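Local structure of 3-dehydroshikimate dehydratase (Pseudomonas putida, 5HMQ) at residues Q4-T9 and A58-Q63; S179-I184 and A227-T232; F190-A195 and T232-P237; L238-F243 and R261-L266. The protein catalyses the metal-dependent dehydration of 3-dehydroshikimate to protocatechuate in quinate and shikimate breakdown, with an N-terminal TIM-barrel domain joined to a dioxygenase-like C-terminal domain. All coordinates share one frame; numbering follows the deposited sequence.

Overall arrangement
All four contacts belong to the N-terminal TIM barrel. Contact 1 comes first along the chain and spans the barrel interior between strands 6-8 and 58-66. Contacts 2 and 3 then interleave: they share Thr232, their centres lie about 10 Å apart, and contact 2 uses the end of helix 222-231 and contact 3 the loop that follows it. Contact 4 sets the last strand, 238-240, against helix 252-276. Strand 238-240 bonds to 189-194 on one flank and to 6-8 on the other, which closes the barrel. The centres of contacts 1, 3 and 4 are about 12 Å from one another, and contacts 3 and 4 supply Gln193 and Glu241 to the same magnesium ion.

Contact 1: Q4-T9 and A58-Q63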
loop_
_atom_site.group_PDB
_atom_site.type_symbol
_atom_site.label_atom_id
_atom_site.label_comp_id
_atom_site.label_asym_id
_atom_site.label_seq_id
_atom_site.Cartn_x
_atom_site.Cartn_y
_atom_site.Cartn_z
ATOM N N GLN C 4 21.495 -19.485 -10.453
ATOM C CA GLN C 4 20.084 -19.492 -10.819
ATOM C C GLN C 4 19.299 -18.703 -9.778
ATOM O O GLN C 4 19.132 -19.157 -8.643
ATOM C CB GLN C 4 19.581 -20.929 -10.910
ATOM C CG GLN C 4 18.444 -21.137 -11.884
ATOM C CD GLN C 4 17.959 -22.574 -11.905
ATOM O OE1 GLN C 4 18.122 -23.310 -10.930
ATOM N NE2 GLN C 4 17.363 -22.981 -13.020
ATOM N N ARG C 5 18.828 -17.516 -10.151
ATOM C CA ARG C 5 18.112 -16.645 -9.232
ATOM C C ARG C 5 16.625 -16.966 -9.288
ATOM O O ARG C 5 16.013 -16.903 -10.359
ATOM C CB ARG C 5 18.370 -15.177 -9.573
ATOM C CG ARG C 5 19.839 -14.803 -9.501
ATOM C CD ARG C 5 20.058 -13.334 -9.782
ATOM N NE ARG C 5 21.477 -13.019 -9.914
ATOM C CZ ARG C 5 22.053 -12.660 -11.058
ATOM N NH1 ARG C 5 21.324 -12.558 -12.161
ATOM N NH2 ARG C 5 23.350 -12.391 -11.097
ATOM N N SER C 6 16.044 -17.300 -8.143
ATOM C CA SER C 6 14.635 -17.652 -8.078
ATOM C C SER C 6 13.968 -16.854 -6.961
ATOM O O SER C 6 14.626 -16.172 -6.166
ATOM C CB SER C 6 14.445 -19.168 -7.854
ATOM O OG SER C 6 15.202 -19.625 -6.752
ATOM N N ILE C 7 12.643 -16.922 -6.917
ATOM C CA ILE C 7 11.862 -16.294 -5.859
ATOM C C ILE C 7 10.606 -17.124 -5.637
ATOM O O ILE C 7 9.992 -17.611 -6.590
ATOM C CB ILE C 7 11.529 -14.823 -6.203
ATOM C CG1 ILE C 7 10.634 -14.198 -5.122
ATOM C CG2 ILE C 7 10.891 -14.718 -7.576
ATOM C CD1 ILE C 7 10.415 -12.706 -5.310
ATOM N N ALA C 8 10.237 -17.306 -4.370
ATOM C CA ALA C 8 9.024 -18.051 -4.052
ATOM C C ALA C 8 7.786 -17.222 -4.382
ATOM O O ALA C 8 7.758 -16.006 -4.172
ATOM C CB ALA C 8 9.009 -18.457 -2.579
ATOM N N THR C 9 6.758 -17.890 -4.912
ATOM C CA THR C 9 5.533 -17.186 -5.284
ATOM C C THR C 9 4.839 -16.575 -4.075
ATOM O O THR C 9 4.093 -15.599 -4.217
ATOM C CB THR C 9 4.578 -18.127 -6.018
ATOM O OG1 THR C 9 4.382 -19.314 -5.241
ATOM C CG2 THR C 9 5.119 -18.490 -7.384
ATOM N N ALA C 58 12.517 -21.524 -14.936
ATOM C CA ALA C 58 12.431 -22.887 -14.439
ATOM C C ALA C 58 11.709 -22.920 -13.098
ATOM O O ALA C 58 11.683 -21.934 -12.359
ATOM C CB ALA C 58 13.824 -23.501 -14.294
ATOM N N ILE C 59 11.091 -24.059 -12.800
ATOM C CA ILE C 59 10.516 -24.305 -11.482
ATOM C C ILE C 59 11.598 -24.997 -10.661
ATOM O O ILE C 59 11.844 -26.194 -10.816
ATOM C CB ILE C 59 9.232 -25.130 -11.559
ATOM C CG1 ILE C 59 8.174 -24.380 -12.370
ATOM C CG2 ILE C 59 8.711 -25.432 -10.161
ATOM C CD1 ILE C 59 6.860 -25.126 -12.500
ATOM N N THR C 60 12.255 -24.235 -9.788
ATOM C CA THR C 60 13.427 -24.718 -9.071
ATOM C C THR C 60 13.096 -25.416 -7.757
ATOM O O THR C 60 13.982 -26.060 -7.182
ATOM C CB THR C 60 14.387 -23.556 -8.792
ATOM O OG1 THR C 60 13.737 -22.589 -7.958
ATOM C CG2 THR C 60 14.805 -22.884 -10.090
ATOM N N LEU C 61 11.858 -25.315 -7.274
ATOM C CA LEU C 61 11.500 -25.913 -5.995
ATOM C C LEU C 61 9.987 -25.945 -5.846
ATOM O O LEU C 61 9.296 -25.019 -6.277
ATOM C CB LEU C 61 12.126 -25.138 -4.825
ATOM C CG LEU C 61 11.714 -25.555 -3.414
ATOM C CD1 LEU C 61 12.248 -26.933 -3.065
ATOM C CD2 LEU C 61 12.168 -24.525 -2.392
ATOM N N PHE C 62 9.487 -27.012 -5.229
ATOM C CA PHE C 62 8.102 -27.109 -4.793
ATOM C C PHE C 62 8.088 -27.146 -3.272
ATOM O O PHE C 62 8.874 -27.876 -2.659
ATOM C CB PHE C 62 7.424 -28.355 -5.368
ATOM C CG PHE C 62 6.032 -28.584 -4.846
ATOM C CD1 PHE C 62 4.966 -27.851 -5.338
ATOM C CD2 PHE C 62 5.793 -29.524 -3.856
ATOM C CE1 PHE C 62 3.686 -28.055 -4.862
ATOM C CE2 PHE C 62 4.515 -29.732 -3.372
ATOM C CZ PHE C 62 3.459 -28.995 -3.878
ATOM N N GLN C 63 7.204 -26.360 -2.664
ATOM C CA GLN C 63 7.191 -26.217 -1.209
ATOM C C GLN C 63 5.839 -25.699 -0.716
ATOM O O GLN C 63 5.104 -25.065 -1.473
ATOM C CB GLN C 63 8.320 -25.278 -0.762
ATOM C CG GLN C 63 8.187 -23.846 -1.261
ATOM C CD GLN C 63 8.158 -22.830 -0.134
ATOM O OE1 GLN C 63 7.543 -23.059 0.906
ATOM N NE2 GLN C 63 8.831 -21.702 -0.335
#
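Gln4 opens the contact with a fully stretched side chain. Its CG stands anti to the backbone N (chi1 -151°) and the rest of the chain runs on straight, so that the amide meets Thr60 tip to tip. OE1 lies 3.4 Å from CG2 of Thr60, while NE2 turns to the methyl of Ala58, with Gln4 NE2 3.8 Å from Ala58 CB. These are van der Waals touches of an amide on methyl groups. Two residues on, Ser6 points the same way and meets the other branch of Thr60: both Ser6 CB and Ser6 OG are 3.5 Å from Thr60 OG1, packed together without bonding. Ser6 OG instead makes a weak hydrogen bond to Ser239 OG. Thr60 thus divides its two branches between Gln4 and Ser6. Farther along, Ala8 CB touches Gln63 NE2 at 3.9 Å. The side chain of Gln63 is bent at chi2 (122°), which brings its amide back to Ala8, and its NE2 donates to Glu32 OE1 and to Glu241 OE2. Since Glu241 binds the catalytic metal, Gln63 is a second-shell residue that would steady that carboxylate. The two segments are not bonded neighbours: strand 30-34 runs between them in the barrel order, so their side chains meet across the interior, with Phe191 of strand 189-194 touching Ser6, Thr60 and Leu61 and strand 238-240 bonding to the far flank of 6-8.

Contact 2: S179-I184 and A227-T232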
loop_
_atom_site.group_PDB
_atom_site.type_symbol
_atom_site.label_atom_id
_atom_site.label_comp_id
_atom_site.label_asym_id
_atom_site.label_seq_id
_atom_site.Cartn_x
_atom_site.Cartn_y
_atom_site.Cartn_z
ATOM N N SER C 179 28.919 -19.665 10.385
ATOM C CA SER C 179 30.292 -19.974 9.995
ATOM C C SER C 179 30.486 -21.460 9.721
ATOM O O SER C 179 31.211 -21.835 8.794
ATOM C CB SER C 179 31.257 -19.504 11.082
ATOM O OG SER C 179 32.597 -19.583 10.637
ATOM N N ALA C 180 29.841 -22.324 10.507
ATOM C CA ALA C 180 30.004 -23.764 10.336
ATOM C C ALA C 180 29.413 -24.289 9.033
ATOM O O ALA C 180 29.570 -25.482 8.747
ATOM C CB ALA C 180 29.382 -24.510 11.517
ATOM N N ILE C 181 28.735 -23.449 8.246
ATOM C CA ILE C 181 28.227 -23.903 6.954
ATOM C C ILE C 181 29.363 -24.326 6.031
ATOM O O ILE C 181 29.203 -25.256 5.229
ATOM C CB ILE C 181 27.352 -22.805 6.310
ATOM C CG1 ILE C 181 26.071 -22.596 7.117
ATOM C CG2 ILE C 181 26.992 -23.162 4.877
ATOM C CD1 ILE C 181 25.285 -21.369 6.710
ATOM N N ARG C 182 30.531 -23.683 6.138
ATOM C CA ARG C 182 31.642 -24.026 5.251
ATOM C C ARG C 182 32.095 -25.474 5.398
ATOM O O ARG C 182 32.722 -26.005 4.475
ATOM C CB ARG C 182 32.825 -23.068 5.428
ATOM C CG ARG C 182 33.317 -22.839 6.837
ATOM C CD ARG C 182 34.472 -21.843 6.812
ATOM N NE ARG C 182 34.106 -20.565 6.200
ATOM C CZ ARG C 182 33.662 -19.499 6.857
ATOM N NH1 ARG C 182 33.513 -19.536 8.173
ATOM N NH2 ARG C 182 33.367 -18.391 6.190
ATOM N N ASP C 183 31.794 -26.129 6.517
ATOM C CA ASP C 183 32.184 -27.525 6.675
ATOM C C ASP C 183 31.195 -28.489 6.031
ATOM O O ASP C 183 31.436 -29.701 6.050
ATOM C CB ASP C 183 32.338 -27.877 8.158
ATOM C CG ASP C 183 33.373 -27.022 8.857
ATOM O OD1 ASP C 183 34.321 -26.562 8.184
ATOM O OD2 ASP C 183 33.243 -26.820 10.085
ATOM N N ILE C 184 30.093 -27.989 5.479
ATOM C CA ILE C 184 29.129 -28.823 4.766
ATOM C C ILE C 184 29.582 -28.956 3.317
ATOM O O ILE C 184 29.872 -27.941 2.667
ATOM C CB ILE C 184 27.712 -28.233 4.851
ATOM C CG1 ILE C 184 27.293 -28.056 6.311
ATOM C CG2 ILE C 184 26.717 -29.120 4.118
ATOM C CD1 ILE C 184 25.919 -27.443 6.478
ATOM N N ALA C 227 28.179 -15.792 2.489
ATOM C CA ALA C 227 29.616 -16.018 2.348
ATOM C C ALA C 227 30.034 -17.429 2.744
ATOM O O ALA C 227 30.737 -18.080 1.951
ATOM C CB ALA C 227 30.387 -14.955 3.139
ATOM N N PRO C 228 29.657 -17.969 3.910
ATOM C CA PRO C 228 30.027 -19.365 4.198
ATOM C C PRO C 228 29.410 -20.360 3.230
ATOM O O PRO C 228 30.004 -21.417 2.977
ATOM C CB PRO C 228 29.522 -19.580 5.632
ATOM C CG PRO C 228 29.348 -18.213 6.195
ATOM C CD PRO C 228 28.938 -17.360 5.044
ATOM N N ILE C 229 28.229 -20.057 2.688
ATOM C CA ILE C 229 27.593 -20.951 1.722
ATOM C C ILE C 229 28.462 -21.096 0.477
ATOM O O ILE C 229 28.730 -22.209 0.012
ATOM C CB ILE C 229 26.185 -20.441 1.367
ATOM C CG1 ILE C 229 25.278 -20.483 2.596
ATOM C CG2 ILE C 229 25.592 -21.260 0.232
ATOM C CD1 ILE C 229 23.933 -19.826 2.382
ATOM N N LEU C 230 28.919 -19.969 -0.077
ATOM C CA LEU C 230 29.721 -20.019 -1.295
ATOM C C LEU C 230 31.103 -20.613 -1.057
ATOM O O LEU C 230 31.708 -21.138 -1.998
ATOM C CB LEU C 230 29.848 -18.622 -1.906
ATOM C CG LEU C 230 28.540 -17.949 -2.330
ATOM C CD1 LEU C 230 28.786 -16.520 -2.788
ATOM C CD2 LEU C 230 27.855 -18.751 -3.419
ATOM N N ALA C 231 31.613 -20.549 0.175
ATOM C CA ALA C 231 32.901 -21.162 0.476
ATOM C C ALA C 231 32.869 -22.676 0.318
ATOM O O ALA C 231 33.921 -23.287 0.102
ATOM C CB ALA C 231 33.342 -20.796 1.894
ATOM N N THR C 232 31.689 -23.294 0.419
ATOM C CA THR C 232 31.570 -24.738 0.254
ATOM C C THR C 232 31.690 -25.180 -1.198
ATOM O O THR C 232 31.819 -26.383 -1.451
ATOM C CB THR C 232 30.226 -25.229 0.799
ATOM O OG1 THR C 232 29.179 -24.861 -0.109
ATOM C CG2 THR C 232 29.939 -24.607 2.147
#
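The guanidinium of Arg182 is laid against the helix with Pro228 over one face, CB standing 4.1 Å above the plane and displaced toward the rim. At the edge, in the plane, sits Ser179 OG, and Ala231 CB also lies near the plane at the edge. A crowded first torsion, with CG between the backbone N and the carbonyl carbon (chi1 51°), and a bend at chi3 (58°) fold the chain back so that it crosses the proline ring obliquely. NH2 of Arg182 ends 4.0 Å from CG of Pro228. Next to the arginine in sequence, Ile181 makes the apolar part of the contact: its CB is 3.9 Å from Pro228 CB. The CG2 branch of Ile181 runs alongside Ile229, 3.9 Å from CG1 of Ile229, both side chains pointing the same way. The methyl of Thr232 lies against two carbonyls, CG2 being 3.2 Å from O of Ile181 and 3.4 Å from O of Ile184. That methyl is turned to the 179-184 segment because OG1 looks back to the last turn of the helix before it, bonding Ile229 O at 2.7 Å nearly along the C=O axis; the same oxygen also accepts from Thr232 N. The arrangement belongs to the outer layer of a TIM barrel, where the 3-10 turn leading into strand 189-194 packs on the end of helix 222-231, one of the helices between that strand and the next.

Contact 3: F190-A195 and T232-P237. With MG (magnesium ion), chain K.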
loop_
_atom_site.group_PDB
_atom_site.type_symbol
_atom_site.label_atom_id
_atom_site.label_comp_id
_atom_site.label_asym_id
_atom_site.label_seq_id
_atom_site.Cartn_x
_atom_site.Cartn_y
_atom_site.Cartn_z
ATOM N N PHE C 190 21.162 -28.112 -1.069
ATOM C CA PHE C 190 20.295 -28.176 -2.238
ATOM C C PHE C 190 19.643 -26.849 -2.602
ATOM O O PHE C 190 19.270 -26.666 -3.766
ATOM C CB PHE C 190 19.192 -29.222 -2.035
ATOM C CG PHE C 190 19.661 -30.643 -2.181
ATOM C CD1 PHE C 190 20.994 -30.931 -2.440
ATOM C CD2 PHE C 190 18.761 -31.694 -2.079
ATOM C CE1 PHE C 190 21.421 -32.241 -2.581
ATOM C CE2 PHE C 190 19.183 -33.006 -2.222
ATOM C CZ PHE C 190 20.515 -33.280 -2.471
ATOM N N PHE C 191 19.507 -25.921 -1.659
ATOM C CA PHE C 191 18.739 -24.714 -1.933
ATOM C C PHE C 191 19.036 -23.680 -0.858
ATOM O O PHE C 191 19.271 -24.027 0.303
ATOM C CB PHE C 191 17.235 -25.016 -1.975
ATOM C CG PHE C 191 16.462 -24.120 -2.893
ATOM C CD1 PHE C 191 16.378 -24.403 -4.246
ATOM C CD2 PHE C 191 15.822 -22.993 -2.408
ATOM C CE1 PHE C 191 15.666 -23.584 -5.097
ATOM C CE2 PHE C 191 15.107 -22.170 -3.254
ATOM C CZ PHE C 191 15.032 -22.462 -4.601
ATOM N N VAL C 192 19.014 -22.411 -1.254
ATOM C CA VAL C 192 19.281 -21.297 -0.351
ATOM C C VAL C 192 18.167 -20.273 -0.516
ATOM O O VAL C 192 17.926 -19.788 -1.628
ATOM C CB VAL C 192 20.651 -20.649 -0.617
ATOM C CG1 VAL C 192 20.820 -19.393 0.233
ATOM C CG2 VAL C 192 21.773 -21.636 -0.338
ATOM N N GLN C 193 17.492 -19.952 0.583
ATOM C CA GLN C 193 16.458 -18.924 0.617
ATOM C C GLN C 193 16.987 -17.727 1.391
ATOM O O GLN C 193 17.349 -17.857 2.566
ATOM C CB GLN C 193 15.178 -19.444 1.268
ATOM C CG GLN C 193 14.512 -20.602 0.552
ATOM C CD GLN C 193 13.298 -21.100 1.304
ATOM O OE1 GLN C 193 13.278 -21.094 2.534
ATOM N NE2 GLN C 193 12.272 -21.523 0.571
HETATM N N MSE C 194 17.031 -16.570 0.741
HETATM C CA MSE C 194 17.411 -15.342 1.427
HETATM C C MSE C 194 16.165 -14.597 1.885
HETATM O O MSE C 194 15.222 -14.422 1.115
HETATM C CB MSE C 194 18.259 -14.446 0.523
HETATM C CG MSE C 194 19.506 -15.114 -0.031
HETATM SE SE MSE C 194 20.712 -15.830 1.328
HETATM C CE MSE C 194 21.151 -14.182 2.277
ATOM N N ALA C 195 16.161 -14.170 3.146
ATOM C CA ALA C 195 15.063 -13.374 3.684
ATOM C C ALA C 195 15.626 -12.451 4.750
ATOM O O ALA C 195 16.190 -12.924 5.741
ATOM C CB ALA C 195 13.965 -14.265 4.266
ATOM N N THR C 232 31.689 -23.294 0.419
ATOM C CA THR C 232 31.570 -24.738 0.254
ATOM C C THR C 232 31.690 -25.180 -1.198
ATOM O O THR C 232 31.819 -26.383 -1.451
ATOM C CB THR C 232 30.226 -25.229 0.799
ATOM O OG1 THR C 232 29.179 -24.861 -0.109
ATOM C CG2 THR C 232 29.939 -24.607 2.147
ATOM N N GLY C 233 31.647 -24.248 -2.148
ATOM C CA GLY C 233 31.577 -24.577 -3.553
ATOM C C GLY C 233 30.174 -24.579 -4.123
ATOM O O GLY C 233 30.020 -24.702 -5.346
ATOM N N TYR C 234 29.153 -24.459 -3.272
ATOM C CA TYR C 234 27.766 -24.427 -3.725
ATOM C C TYR C 234 27.551 -23.334 -4.763
ATOM O O TYR C 234 27.883 -22.167 -4.540
ATOM C CB TYR C 234 26.835 -24.222 -2.525
ATOM C CG TYR C 234 25.370 -24.062 -2.878
ATOM C CD1 TYR C 234 24.563 -25.170 -3.102
ATOM C CD2 TYR C 234 24.785 -22.806 -2.943
ATOM C CE1 TYR C 234 23.220 -25.026 -3.416
ATOM C CE2 TYR C 234 23.443 -22.653 -3.256
ATOM C CZ TYR C 234 22.667 -23.767 -3.489
ATOM O OH TYR C 234 21.332 -23.621 -3.796
ATOM N N ARG C 235 26.994 -23.727 -5.911
ATOM C CA ARG C 235 26.629 -22.787 -6.965
ATOM C C ARG C 235 25.192 -23.002 -7.425
ATOM O O ARG C 235 24.839 -22.623 -8.546
ATOM C CB ARG C 235 27.593 -22.891 -8.150
ATOM C CG ARG C 235 29.049 -22.624 -7.789
ATOM C CD ARG C 235 29.252 -21.177 -7.363
ATOM N NE ARG C 235 30.645 -20.880 -7.039
ATOM C CZ ARG C 235 31.175 -20.996 -5.824
ATOM N NH1 ARG C 235 30.430 -21.404 -4.806
ATOM N NH2 ARG C 235 32.452 -20.701 -5.626
ATOM N N GLY C 236 24.356 -23.596 -6.576
ATOM C CA GLY C 236 22.978 -23.863 -6.909
ATOM C C GLY C 236 22.114 -22.622 -6.846
ATOM O O GLY C 236 22.608 -21.491 -6.848
ATOM N N PRO C 237 20.799 -22.814 -6.789
ATOM C CA PRO C 237 19.884 -21.668 -6.841
ATOM C C PRO C 237 20.045 -20.750 -5.637
ATOM O O PRO C 237 20.292 -21.195 -4.514
ATOM C CB PRO C 237 18.496 -22.321 -6.867
ATOM C CG PRO C 237 18.735 -23.725 -7.323
ATOM C CD PRO C 237 20.076 -24.095 -6.769
HETATM MG MG MG K . 12.164 -20.974 4.240
HETATM O O HOH W 1 10.880 -22.263 3.344
HETATM O O HOH W 2 10.858 -20.875 5.723
#
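Strand 189-194 carries Gln193, one of the four protein ligands of the catalytic metal site, and this contact packs the start of that strand against the loop that leads from helix 222-231 into the final barrel strand. Gln193 OE1 binds the magnesium ion at 2.0 Å; two waters and Glu136, Asp167 and Glu241 complete its shell. The amide's other atom, NE2, is held by Glu32. Loop and strand meet mainly through two side chains, Tyr234 and Pro237. Tyr234 slides past Val192 in the opposite direction, so that its CE2 comes 3.5 Å from Val192 CG2, and its hydroxyl reaches the backbone, with OH 3.4 Å from CA of Phe191. The hydroxyl is fixed within its own loop: Tyr234 OH donates to Pro237 O at 2.7 Å, in the carbonyl plane and on a lone pair. The loop therefore curls round the ring, and Gly236 N sits 3.4 Å above the centre of one face. Pro237 crosses Phe191 at about a right angle, its CB 3.6 Å from CE1 of Phe191. At the start of the loop an ST turn, in which Tyr234 N bonds Thr232 OG1 at 3.2 Å, takes the chain off the helix, and Gly233 turns it with positive phi. Ile229 of helix 222-231 backs both Val192 and Tyr234, while on the barrel side Phe191 touches Ser239 of strand 238-240 and Leu97 of strand 97-101.

Contact 4: L238-F243 and R261-L266; sequences LSLEIF and RSLLYL. With MG (magnesium ion), chain K.
Leu263 is the knob of this contact, a leucine pushed from helix 252-276 into the hollow between Leu238 and Leu240 on the outer side of the last barrel strand. Its CD2 methyl bridges both, lying 3.7 Å from CD2 of Leu238 and, likewise, 3.7 Å from CD2 of Leu240. The two strand leucines meet it differently. Leu240 comes tip to tip, its CD1 nested 3.8 Å from Leu263 CG, whereas Leu238 slides past in the opposite direction. On the helix, Ser262 and Leu266 flank the knob: Ser262 OG, bonded to Gly259 O, rests 4.0 Å from Leu240 CD2, and Leu266 CD2 approaches Leu238 CD2 more loosely, at 4.4 Å. The axes of 238-240 and 261-266 approach to 9.7 Å, their directions 134° apart. Between the two leucines, Ser239 points away from the helix, and its OG is hydrogen-bonded to Glu32 OE2. Beyond them Glu241 extends to the magnesium, binding it through OE1 at 2.1 Å, while Glu241 OE2 accepts from a metal-bound water at 2.7 Å. This is the layering of a TIM barrel: leucines on the outer face pack on the barrel's last helix, 252-276, and the carboxylate just past the strand's end supplies a ligand to the catalytic metal site.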
loop_
_atom_site.group_PDB
_atom_site.type_symbol
_atom_site.label_atom_id
_atom_site.label_comp_id
_atom_site.label_asym_id
_atom_site.label_seq_id
_atom_site.Cartn_x
_atom_site.Cartn_y
_atom_site.Cartn_z
ATOM N N LEU C 238 19.905 -19.447 -5.897
ATOM C CA LEU C 238 19.859 -18.411 -4.866
ATOM C C LEU C 238 18.489 -17.749 -4.924
ATOM O O LEU C 238 18.159 -17.101 -5.921
ATOM C CB LEU C 238 20.962 -17.374 -5.066
ATOM C CG LEU C 238 20.978 -16.233 -4.050
ATOM C CD1 LEU C 238 21.422 -16.710 -2.676
ATOM C CD2 LEU C 238 21.831 -15.079 -4.551
ATOM N N SER C 239 17.705 -17.888 -3.855
ATOM C CA SER C 239 16.285 -17.574 -3.922
ATOM C C SER C 239 15.886 -16.595 -2.823
ATOM O O SER C 239 16.685 -16.214 -1.959
ATOM C CB SER C 239 15.433 -18.842 -3.827
ATOM O OG SER C 239 14.086 -18.569 -4.175
ATOM N N LEU C 240 14.617 -16.196 -2.877
ATOM C CA LEU C 240 14.013 -15.235 -1.962
ATOM C C LEU C 240 12.704 -15.815 -1.452
ATOM O O LEU C 240 11.901 -16.317 -2.244
ATOM C CB LEU C 240 13.748 -13.898 -2.657
ATOM C CG LEU C 240 14.957 -13.152 -3.211
ATOM C CD1 LEU C 240 14.497 -12.080 -4.171
ATOM C CD2 LEU C 240 15.763 -12.553 -2.083
ATOM N N GLU C 241 12.474 -15.729 -0.143
ATOM C CA GLU C 241 11.224 -16.212 0.447
ATOM C C GLU C 241 10.725 -15.161 1.434
ATOM O O GLU C 241 11.247 -15.044 2.548
ATOM C CB GLU C 241 11.390 -17.571 1.119
ATOM C CG GLU C 241 10.058 -18.176 1.557
ATOM C CD GLU C 241 10.215 -19.390 2.446
ATOM O OE1 GLU C 241 11.191 -19.440 3.224
ATOM O OE2 GLU C 241 9.356 -20.294 2.371
ATOM N N ILE C 242 9.712 -14.406 1.015
ATOM C CA ILE C 242 8.985 -13.478 1.867
ATOM C C ILE C 242 7.548 -13.965 1.946
ATOM O O ILE C 242 7.043 -14.595 1.012
ATOM C CB ILE C 242 9.044 -12.047 1.280
ATOM C CG1 ILE C 242 10.489 -11.599 1.110
ATOM C CG2 ILE C 242 8.256 -11.051 2.130
ATOM C CD1 ILE C 242 11.330 -11.796 2.328
ATOM N N PHE C 243 6.886 -13.688 3.066
ATOM C CA PHE C 243 5.503 -14.114 3.252
ATOM C C PHE C 243 4.632 -12.864 3.212
ATOM O O PHE C 243 4.477 -12.170 4.222
ATOM C CB PHE C 243 5.336 -14.892 4.553
ATOM C CG PHE C 243 6.127 -16.169 4.596
ATOM C CD1 PHE C 243 5.749 -17.261 3.828
ATOM C CD2 PHE C 243 7.247 -16.280 5.406
ATOM C CE1 PHE C 243 6.478 -18.438 3.860
ATOM C CE2 PHE C 243 7.979 -17.457 5.447
ATOM C CZ PHE C 243 7.594 -18.538 4.671
ATOM N N ARG C 261 16.587 -6.927 -7.827
ATOM C CA ARG C 261 17.542 -5.896 -7.432
ATOM C C ARG C 261 18.223 -6.245 -6.112
ATOM O O ARG C 261 19.434 -6.050 -5.961
ATOM C CB ARG C 261 16.837 -4.542 -7.339
ATOM C CG ARG C 261 17.718 -3.405 -6.842
ATOM C CD ARG C 261 16.961 -2.082 -6.829
ATOM N NE ARG C 261 16.806 -1.529 -8.172
ATOM C CZ ARG C 261 16.045 -0.479 -8.464
ATOM N NH1 ARG C 261 15.362 0.136 -7.508
ATOM N NH2 ARG C 261 15.968 -0.043 -9.714
ATOM N N SER C 262 17.463 -6.770 -5.147
ATOM C CA SER C 262 18.052 -7.118 -3.857
ATOM C C SER C 262 19.043 -8.271 -3.979
ATOM O O SER C 262 20.032 -8.313 -3.238
ATOM C CB SER C 262 16.955 -7.470 -2.852
ATOM O OG SER C 262 16.458 -8.780 -3.069
ATOM N N LEU C 263 18.801 -9.205 -4.902
ATOM C CA LEU C 263 19.750 -10.294 -5.113
ATOM C C LEU C 263 21.029 -9.790 -5.766
ATOM O O LEU C 263 22.127 -10.251 -5.431
ATOM C CB LEU C 263 19.111 -11.400 -5.954
ATOM C CG LEU C 263 18.144 -12.321 -5.205
ATOM C CD1 LEU C 263 17.580 -13.389 -6.128
ATOM C CD2 LEU C 263 18.839 -12.954 -4.008
ATOM N N LEU C 264 20.907 -8.863 -6.718
ATOM C CA LEU C 264 22.090 -8.253 -7.315
ATOM C C LEU C 264 22.918 -7.530 -6.259
ATOM O O LEU C 264 24.147 -7.662 -6.214
ATOM C CB LEU C 264 21.677 -7.291 -8.429
ATOM C CG LEU C 264 20.929 -7.917 -9.609
ATOM C CD1 LEU C 264 20.619 -6.869 -10.666
ATOM C CD2 LEU C 264 21.695 -9.095 -10.204
ATOM N N TYR C 265 22.252 -6.759 -5.396
ATOM C CA TYR C 265 22.949 -6.052 -4.326
ATOM C C TYR C 265 23.558 -7.029 -3.328
ATOM O O TYR C 265 24.680 -6.822 -2.851
ATOM C CB TYR C 265 21.981 -5.092 -3.633
ATOM C CG TYR C 265 22.582 -4.261 -2.521
ATOM C CD1 TYR C 265 23.540 -3.291 -2.789
ATOM C CD2 TYR C 265 22.174 -4.432 -1.204
ATOM C CE1 TYR C 265 24.083 -2.523 -1.771
ATOM C CE2 TYR C 265 22.711 -3.671 -0.183
ATOM C CZ TYR C 265 23.664 -2.719 -0.470
ATOM O OH TYR C 265 24.199 -1.960 0.547
ATOM N N LEU C 266 22.833 -8.105 -3.009
ATOM C CA LEU C 266 23.365 -9.124 -2.110
ATOM C C LEU C 266 24.622 -9.769 -2.676
ATOM O O LEU C 266 25.586 -10.016 -1.942
ATOM C CB LEU C 266 22.303 -10.189 -1.840
ATOM C CG LEU C 266 22.796 -11.462 -1.150
ATOM C CD1 LEU C 266 23.369 -11.160 0.225
ATOM C CD2 LEU C 266 21.683 -12.492 -1.056
HETATM MG MG MG K . 12.164 -20.974 4.240
HETATM O O HOH W 1 10.880 -22.263 3.344
HETATM O O HOH W 2 10.858 -20.875 5.723
#